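Local structure of uncharacterized protein (Streptococcus mutans, 3L7Y) at residues Q136-L141 / K159-F164; R62-L67 / H93-F98; V37-T42 / W231-L236. The protein probably acts as a magnesium-dependent phosphatase of the haloacid dehalogenase-like family, its exact substrate being unknown. All coordinates share one frame; numbering follows the deposited sequence.

Contact 1 (Q136-L141 / K159-F164); sequences QAVIAL and KMLSPF
Val138 and Ala140, two residues apart on strand 138-143, present their side chains to Leu161 of helix 155-161. Val138 comes first: its CG1, held anti to the backbone N (chi1 177°), reaches toward Leu161 CD1 at 4.5 Å, a loose apolar approach. At Ile139 the strand turns its side chain to the other face of the sheet, where Ile130 and Glu131 of helix 120-133 and Leu187 of strand 182-188 receive it. Ala140 returns to the first face, and its CB lies 3.9 Å from Leu161 CD2, the tighter of the two approaches. The isopropyl end of Leu161 thus divides its branches between the two strand residues, CD1 to Val138 and CD2 to Ala140; the leucine is modelled off the usual staggered positions. Leu149 of strand 147-150 also touches Val138 and Ala140 on this side. The setting is the mixed sheet of the cap domain of a Cof-type haloacid dehalogenase-like hydrolase: helix 120-133 packs on one face and Leu161 on the other. The Leu161 side chain is about 12 Å from that of Asp45, one of the magnesium ligands. Backbone pairing of Ala140 with Thr186 fixes the strand in the sheet, and Leu141, again facing helix 120-133, touches Ile127, while its backbone is hydrogen-bonded to that of Tyr148 on strand 147-150. Next to Leu161, Ser162 OG donates to Lys159 O at 3.0 Å, from well above the carbonyl plane, a bond that stays within segment 159-164.

Contact 2 (R62-L67 / H93-F98); sequences RILKQL and HEQLTF
Leu64, on helix 57-69, overlaps Leu96 through the end of its isopropyl group: CD1 and CD2 each lie 3.8 Å from Leu96 CD2, and CG follows at 4.0 Å from the same methyl. Leu96 CD2 therefore lies over the end of Leu64, about equally far from CG and both methyls and nearly in line with the CB-CG bond. The helix belongs to the Rossmann-like core of the haloacid dehalogenase fold, where it forms the connection of a beta-alpha-beta crossover between strands 39-42 and 73-77; the other partner is the turn that enters strand 97-100 of the same sheet. Leu64 points at this turn directly, whereas the CB of Leu96 sets off across the line between the segments. With CG beside the backbone N and anti to the carbonyl carbon (chi1 -42°), the Leu96 side chain then brings CD2 to the helix. Phe74 and Phe89 touch Leu96 as well, so the leucine pair is part of a larger apolar layer between helix and sheet. At its partly exposed border the extended side chain of Gln95 crosses Leu64 at a slant, its amide end beside Leu64 CD1. Just before Leu64 on the helix, Ile63 packs on Leu293 and Ile296 of helix 291-301, and Arg62 forms a salt bridge with Asp297. The turn itself is short: a 3-10 segment, 93-95, is closed by Leu96 N bonding His93 O at 3.2 Å, and that same His93 O lies at the edge of the Phe98 ring, in its plane.

Contact 3 (V37-T42 / W231-L236); sequences VKVIAT and WALQQL
Leu233 of helix 229-239 lays the end of its isopropyl group over Ala41 of strand 39-42: its two methyls, CD1 and CD2, each stand 4.0 Å from Ala41 CB, and its CG is 4.1 Å from that CB. The single methyl of the alanine thus faces all three carbons of the group at nearly equal range. CD1 also reaches back along the strand, to Val39 CG2 at 4.1 Å. Val39 and Leu233 run past each other in opposite directions, each pointing at the other's backbone, and meet through one methyl each. Between Val39 and Ala41, Ile40 faces the other side of the sheet. This is helix-on-sheet packing in the Rossmann-like core, with strand 39-42 at the middle of the parallel strands; Ala232 and Leu236 extend the helix footprint to Val99 on strand 97-100. Just beyond the strand comes Asp43, a magnesium ligand, whose side chain is about 8 Å from that of Ala41. Since only buried methyl and methine groups meet here, this patch is held by dispersion and the exclusion of water, and its fit depends on shape rather than on directed bonds.

In the fold
All three contacts are buried and apolar, but they serve different parts of the fold. Contacts 2 and 3 share the Rossmann-like core sheet and cover its opposite faces: helix 57-69 on one, helix 229-239 on the other. They touch once on each face: Leu67 CD2 is 3.7 Å from Ile40 CD1, and Thr97 CG2 is 4.0 Å from Leu236 CD1. Contact 1 lies in the cap sheet, its centre about 31 Å from that of contact 2 and about 29 Å from that of contact 3, and nests within the chain excursion closed by the latter. Contact 3 is wholly buried; contact 2 has a partly exposed glutamine at its border, contact 1 a partly exposed valine.

Contact 1 (Q136-L141 / K159-F164)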
# COMPACT_ATOMS: atom_id res chain seq x y z
N GLN A 136 -17.84 -8.24 -13.78
CA GLN A 136 -16.52 -8.69 -14.24
C GLN A 136 -15.43 -8.49 -13.19
O GLN A 136 -14.36 -9.08 -13.30
CB GLN A 136 -16.11 -8.06 -15.59
CG GLN A 136 -15.78 -6.55 -15.53
CD GLN A 136 -17.03 -5.67 -15.60
OE1 GLN A 136 -18.06 -5.98 -15.01
NE2 GLN A 136 -16.93 -4.56 -16.32
N ALA A 137 -15.70 -7.68 -12.17
CA ALA A 137 -14.65 -7.45 -11.17
C ALA A 137 -14.58 -8.60 -10.18
O ALA A 137 -15.60 -9.01 -9.62
CB ALA A 137 -14.86 -6.14 -10.45
N VAL A 138 -13.38 -9.12 -9.97
CA VAL A 138 -13.15 -10.10 -8.92
C VAL A 138 -12.97 -9.38 -7.59
O VAL A 138 -12.13 -8.47 -7.46
CB VAL A 138 -11.91 -10.98 -9.21
CG1 VAL A 138 -11.68 -11.94 -8.07
CG2 VAL A 138 -12.12 -11.75 -10.51
N ILE A 139 -13.75 -9.80 -6.61
CA ILE A 139 -13.76 -9.13 -5.32
C ILE A 139 -13.01 -9.91 -4.26
O ILE A 139 -13.35 -11.05 -3.95
CB ILE A 139 -15.21 -8.91 -4.82
CG1 ILE A 139 -16.00 -8.02 -5.80
CG2 ILE A 139 -15.20 -8.32 -3.42
CD1 ILE A 139 -17.55 -8.08 -5.60
N ALA A 140 -12.00 -9.28 -3.67
CA ALA A 140 -11.30 -9.89 -2.55
C ALA A 140 -11.39 -9.01 -1.30
O ALA A 140 -11.22 -7.79 -1.37
CB ALA A 140 -9.86 -10.19 -2.91
N LEU A 141 -11.68 -9.64 -0.16
CA LEU A 141 -11.76 -8.94 1.11
C LEU A 141 -10.46 -9.14 1.89
O LEU A 141 -9.98 -10.27 2.02
CB LEU A 141 -12.94 -9.45 1.92
CG LEU A 141 -14.21 -9.66 1.12
CD1 LEU A 141 -15.29 -10.34 1.96
CD2 LEU A 141 -14.69 -8.31 0.59
N LYS A 159 -4.57 -17.93 -7.97
CA LYS A 159 -3.12 -18.02 -7.90
C LYS A 159 -2.50 -16.63 -7.95
O LYS A 159 -1.44 -16.41 -7.39
CB LYS A 159 -2.57 -18.91 -9.03
N MET A 160 -3.12 -15.71 -8.64
CA MET A 160 -2.62 -14.34 -8.70
C MET A 160 -2.66 -13.55 -7.41
O MET A 160 -1.83 -12.71 -7.19
CB MET A 160 -3.44 -13.55 -9.67
CG MET A 160 -2.96 -13.65 -11.02
SD MET A 160 -4.02 -12.64 -11.91
CE MET A 160 -4.56 -13.69 -13.19
N LEU A 161 -3.72 -13.76 -6.65
CA LEU A 161 -4.07 -12.92 -5.54
C LEU A 161 -3.47 -13.45 -4.32
O LEU A 161 -3.15 -12.70 -3.42
CB LEU A 161 -5.57 -12.94 -5.35
CG LEU A 161 -6.29 -11.83 -6.05
CD1 LEU A 161 -7.37 -12.33 -6.88
CD2 LEU A 161 -6.75 -10.84 -5.09
N SER A 162 -3.35 -14.76 -4.29
CA SER A 162 -2.92 -15.50 -3.13
C SER A 162 -1.58 -15.01 -2.61
O SER A 162 -1.10 -15.46 -1.62
CB SER A 162 -2.75 -16.95 -3.51
OG SER A 162 -1.80 -17.04 -4.53
N PRO A 163 -0.98 -14.08 -3.32
CA PRO A 163 0.33 -13.62 -2.93
C PRO A 163 0.19 -12.40 -2.10
O PRO A 163 1.06 -12.07 -1.35
CB PRO A 163 0.97 -13.29 -4.26
CG PRO A 163 0.33 -14.11 -5.19
CD PRO A 163 -1.04 -14.38 -4.75
N PHE A 164 -0.93 -11.72 -2.26
CA PHE A 164 -1.20 -10.51 -1.57
C PHE A 164 -1.92 -10.79 -0.27
O PHE A 164 -2.50 -9.91 0.26
CB PHE A 164 -2.08 -9.60 -2.43
CG PHE A 164 -1.75 -9.66 -3.90
CD1 PHE A 164 -0.59 -10.22 -4.33
CD2 PHE A 164 -2.61 -9.17 -4.83
CE1 PHE A 164 -0.29 -10.28 -5.65
CE2 PHE A 164 -2.33 -9.25 -6.15
CZ PHE A 164 -1.17 -9.80 -6.56

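Contact 2 (R62-L67 / H93-F98)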
# COMPACT_ATOMS: atom_id res chain seq x y z
N ARG A 62 22.80 -2.83 5.96
CA ARG A 62 23.89 -1.93 6.27
C ARG A 62 23.39 -0.48 6.26
O ARG A 62 23.79 0.34 7.09
CB ARG A 62 25.04 -2.11 5.27
CG ARG A 62 26.38 -1.56 5.74
CD ARG A 62 26.59 -0.12 5.29
NE ARG A 62 26.58 -0.00 3.83
CZ ARG A 62 26.15 0.75 2.82
NH1 ARG A 62 26.03 0.76 1.49
NH2 ARG A 62 25.17 1.64 2.96
N ILE A 63 22.50 -0.17 5.32
CA ILE A 63 21.87 1.13 5.30
C ILE A 63 21.03 1.33 6.56
O ILE A 63 21.06 2.39 7.17
CB ILE A 63 21.01 1.31 4.05
CG1 ILE A 63 21.91 1.46 2.82
CG2 ILE A 63 20.12 2.53 4.17
CD1 ILE A 63 21.15 1.72 1.54
N LEU A 64 20.34 0.28 6.98
CA LEU A 64 19.43 0.36 8.11
C LEU A 64 20.21 0.70 9.38
O LEU A 64 19.76 1.50 10.20
CB LEU A 64 18.69 -0.97 8.29
CG LEU A 64 17.22 -0.98 8.70
CD1 LEU A 64 16.94 -2.19 9.62
CD2 LEU A 64 16.79 0.34 9.34
N LYS A 65 21.37 0.07 9.54
CA LYS A 65 22.23 0.35 10.68
C LYS A 65 22.61 1.82 10.68
O LYS A 65 22.66 2.46 11.73
CB LYS A 65 23.49 -0.52 10.63
CG LYS A 65 24.72 0.11 11.27
N GLN A 66 22.87 2.35 9.52
CA GLN A 66 23.21 3.74 9.44
C GLN A 66 22.07 4.65 9.79
O GLN A 66 22.25 5.56 10.54
CB GLN A 66 23.74 4.03 8.08
CG GLN A 66 24.96 3.29 7.89
CD GLN A 66 25.87 4.06 7.13
OE1 GLN A 66 26.20 3.70 6.01
NE2 GLN A 66 26.26 5.20 7.69
N LEU A 67 20.89 4.34 9.28
CA LEU A 67 19.73 5.18 9.56
C LEU A 67 19.49 5.21 11.06
O LEU A 67 19.25 6.25 11.65
CB LEU A 67 18.49 4.65 8.83
CG LEU A 67 18.55 4.61 7.31
CD1 LEU A 67 17.27 4.01 6.77
CD2 LEU A 67 18.80 6.01 6.69
N HIS A 93 12.20 -6.60 10.99
CA HIS A 93 10.86 -6.00 10.91
C HIS A 93 10.43 -5.31 12.20
O HIS A 93 9.64 -4.35 12.18
CB HIS A 93 9.81 -7.05 10.50
CG HIS A 93 9.52 -8.06 11.57
ND1 HIS A 93 8.58 -7.86 12.55
CD2 HIS A 93 10.05 -9.29 11.81
CE1 HIS A 93 8.54 -8.91 13.35
NE2 HIS A 93 9.43 -9.79 12.92
N GLU A 94 10.95 -5.80 13.32
CA GLU A 94 10.58 -5.26 14.63
C GLU A 94 11.23 -3.90 14.87
O GLU A 94 10.90 -3.21 15.84
CB GLU A 94 10.91 -6.24 15.76
CG GLU A 94 12.34 -6.16 16.28
CD GLU A 94 13.34 -6.88 15.39
OE1 GLU A 94 12.90 -7.63 14.48
OE2 GLU A 94 14.56 -6.70 15.60
N GLN A 95 12.13 -3.51 13.97
CA GLN A 95 12.81 -2.22 14.08
C GLN A 95 12.22 -1.18 13.12
O GLN A 95 12.70 -0.04 13.06
CB GLN A 95 14.30 -2.39 13.79
CG GLN A 95 14.90 -3.62 14.48
CD GLN A 95 16.29 -3.95 13.96
OE1 GLN A 95 16.72 -5.10 13.98
NE2 GLN A 95 17.00 -2.93 13.48
N LEU A 96 11.20 -1.56 12.38
CA LEU A 96 10.68 -0.66 11.35
C LEU A 96 9.24 -0.25 11.65
O LEU A 96 8.61 -0.80 12.54
CB LEU A 96 10.77 -1.30 9.96
CG LEU A 96 12.03 -2.07 9.57
CD1 LEU A 96 11.77 -2.82 8.28
CD2 LEU A 96 13.26 -1.15 9.44
N THR A 97 8.75 0.74 10.92
CA THR A 97 7.34 1.08 10.98
C THR A 97 6.70 0.66 9.67
O THR A 97 7.28 0.84 8.60
CB THR A 97 7.12 2.58 11.19
OG1 THR A 97 7.66 2.97 12.45
CG2 THR A 97 5.62 2.93 11.13
N PHE A 98 5.50 0.11 9.76
CA PHE A 98 4.79 -0.40 8.59
C PHE A 98 3.46 0.30 8.42
O PHE A 98 2.68 0.41 9.37
CB PHE A 98 4.51 -1.90 8.78
CG PHE A 98 5.72 -2.78 8.66
CD1 PHE A 98 6.08 -3.31 7.44
CD2 PHE A 98 6.47 -3.11 9.76
CE1 PHE A 98 7.17 -4.14 7.31
CE2 PHE A 98 7.57 -3.94 9.65
CZ PHE A 98 7.92 -4.46 8.42

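Contact 3 (V37-T42 / W231-L236)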
# COMPACT_ATOMS: atom_id res chain seq x y z
N VAL A 37 16.67 14.96 6.35
CA VAL A 37 15.68 13.89 6.34
C VAL A 37 15.62 13.17 7.69
O VAL A 37 16.65 12.73 8.21
CB VAL A 37 15.98 12.86 5.22
CG1 VAL A 37 15.02 11.69 5.28
CG2 VAL A 37 15.92 13.54 3.86
N LYS A 38 14.41 13.05 8.26
CA LYS A 38 14.20 12.36 9.54
C LYS A 38 13.31 11.12 9.42
O LYS A 38 13.35 10.23 10.27
CB LYS A 38 13.64 13.34 10.57
CG LYS A 38 14.64 14.46 10.88
CD LYS A 38 14.15 15.46 11.91
CE LYS A 38 15.10 16.65 11.99
NZ LYS A 38 14.84 17.52 13.17
N VAL A 39 12.51 11.05 8.37
CA VAL A 39 11.77 9.83 8.07
C VAL A 39 11.87 9.52 6.59
O VAL A 39 11.83 10.42 5.75
CB VAL A 39 10.31 9.84 8.64
CG1 VAL A 39 9.91 11.21 9.14
CG2 VAL A 39 9.31 9.24 7.66
N ILE A 40 12.08 8.24 6.30
CA ILE A 40 12.18 7.75 4.93
C ILE A 40 11.07 6.72 4.75
O ILE A 40 10.99 5.75 5.50
CB ILE A 40 13.53 7.06 4.68
CG1 ILE A 40 14.69 8.04 4.90
CG2 ILE A 40 13.58 6.45 3.27
CD1 ILE A 40 16.05 7.40 4.68
N ALA A 41 10.22 6.94 3.76
CA ALA A 41 9.06 6.08 3.55
C ALA A 41 9.11 5.53 2.15
O ALA A 41 9.32 6.27 1.20
CB ALA A 41 7.76 6.88 3.75
N THR A 42 8.92 4.23 2.01
CA THR A 42 8.94 3.68 0.67
C THR A 42 7.79 2.73 0.36
O THR A 42 7.41 1.87 1.16
CB THR A 42 10.24 2.93 0.39
OG1 THR A 42 10.28 2.55 -0.99
CG2 THR A 42 10.31 1.67 1.25
N TRP A 231 -2.06 10.35 4.28
CA TRP A 231 -2.67 10.41 5.60
C TRP A 231 -1.84 9.61 6.64
O TRP A 231 -1.61 10.06 7.70
CB TRP A 231 -4.12 9.94 5.59
CG TRP A 231 -4.76 9.92 6.91
CD1 TRP A 231 -5.46 10.91 7.51
CD2 TRP A 231 -4.73 8.86 7.84
NE1 TRP A 231 -5.88 10.53 8.73
CE2 TRP A 231 -5.44 9.27 8.96
CE3 TRP A 231 -4.19 7.60 7.83
CZ2 TRP A 231 -5.59 8.46 10.06
CZ3 TRP A 231 -4.36 6.81 8.90
CH2 TRP A 231 -5.07 7.23 9.99
N ALA A 232 -1.41 8.45 6.26
CA ALA A 232 -0.63 7.61 7.15
C ALA A 232 0.65 8.33 7.57
O ALA A 232 0.88 8.50 8.72
CB ALA A 232 -0.35 6.33 6.56
N LEU A 233 1.43 8.80 6.62
CA LEU A 233 2.64 9.56 6.91
C LEU A 233 2.37 10.83 7.71
O LEU A 233 3.07 11.15 8.58
CB LEU A 233 3.40 9.84 5.64
CG LEU A 233 4.46 8.80 5.33
CD1 LEU A 233 5.43 8.57 6.48
CD2 LEU A 233 3.95 7.52 4.92
N GLN A 234 1.31 11.51 7.43
CA GLN A 234 0.95 12.67 8.24
C GLN A 234 0.80 12.26 9.71
O GLN A 234 1.33 12.89 10.61
CB GLN A 234 -0.34 13.32 7.72
CG GLN A 234 -0.18 13.98 6.37
CD GLN A 234 -1.44 14.68 5.89
OE1 GLN A 234 -1.37 15.72 5.25
NE2 GLN A 234 -2.60 14.11 6.22
N GLN A 235 0.07 11.17 9.94
CA GLN A 235 -0.11 10.68 11.29
C GLN A 235 1.23 10.40 11.98
O GLN A 235 1.41 10.66 13.17
CB GLN A 235 -0.97 9.43 11.27
CG GLN A 235 -2.38 9.69 10.80
CD GLN A 235 -3.11 10.65 11.72
OE1 GLN A 235 -3.70 11.63 11.27
NE2 GLN A 235 -3.05 10.38 13.02
N LEU A 236 2.18 9.86 11.23
CA LEU A 236 3.46 9.48 11.81
C LEU A 236 4.33 10.71 12.06
O LEU A 236 4.93 10.85 13.13
CB LEU A 236 4.17 8.45 10.93
CG LEU A 236 3.50 7.07 10.89
CD1 LEU A 236 4.03 6.27 9.72
CD2 LEU A 236 3.74 6.32 12.20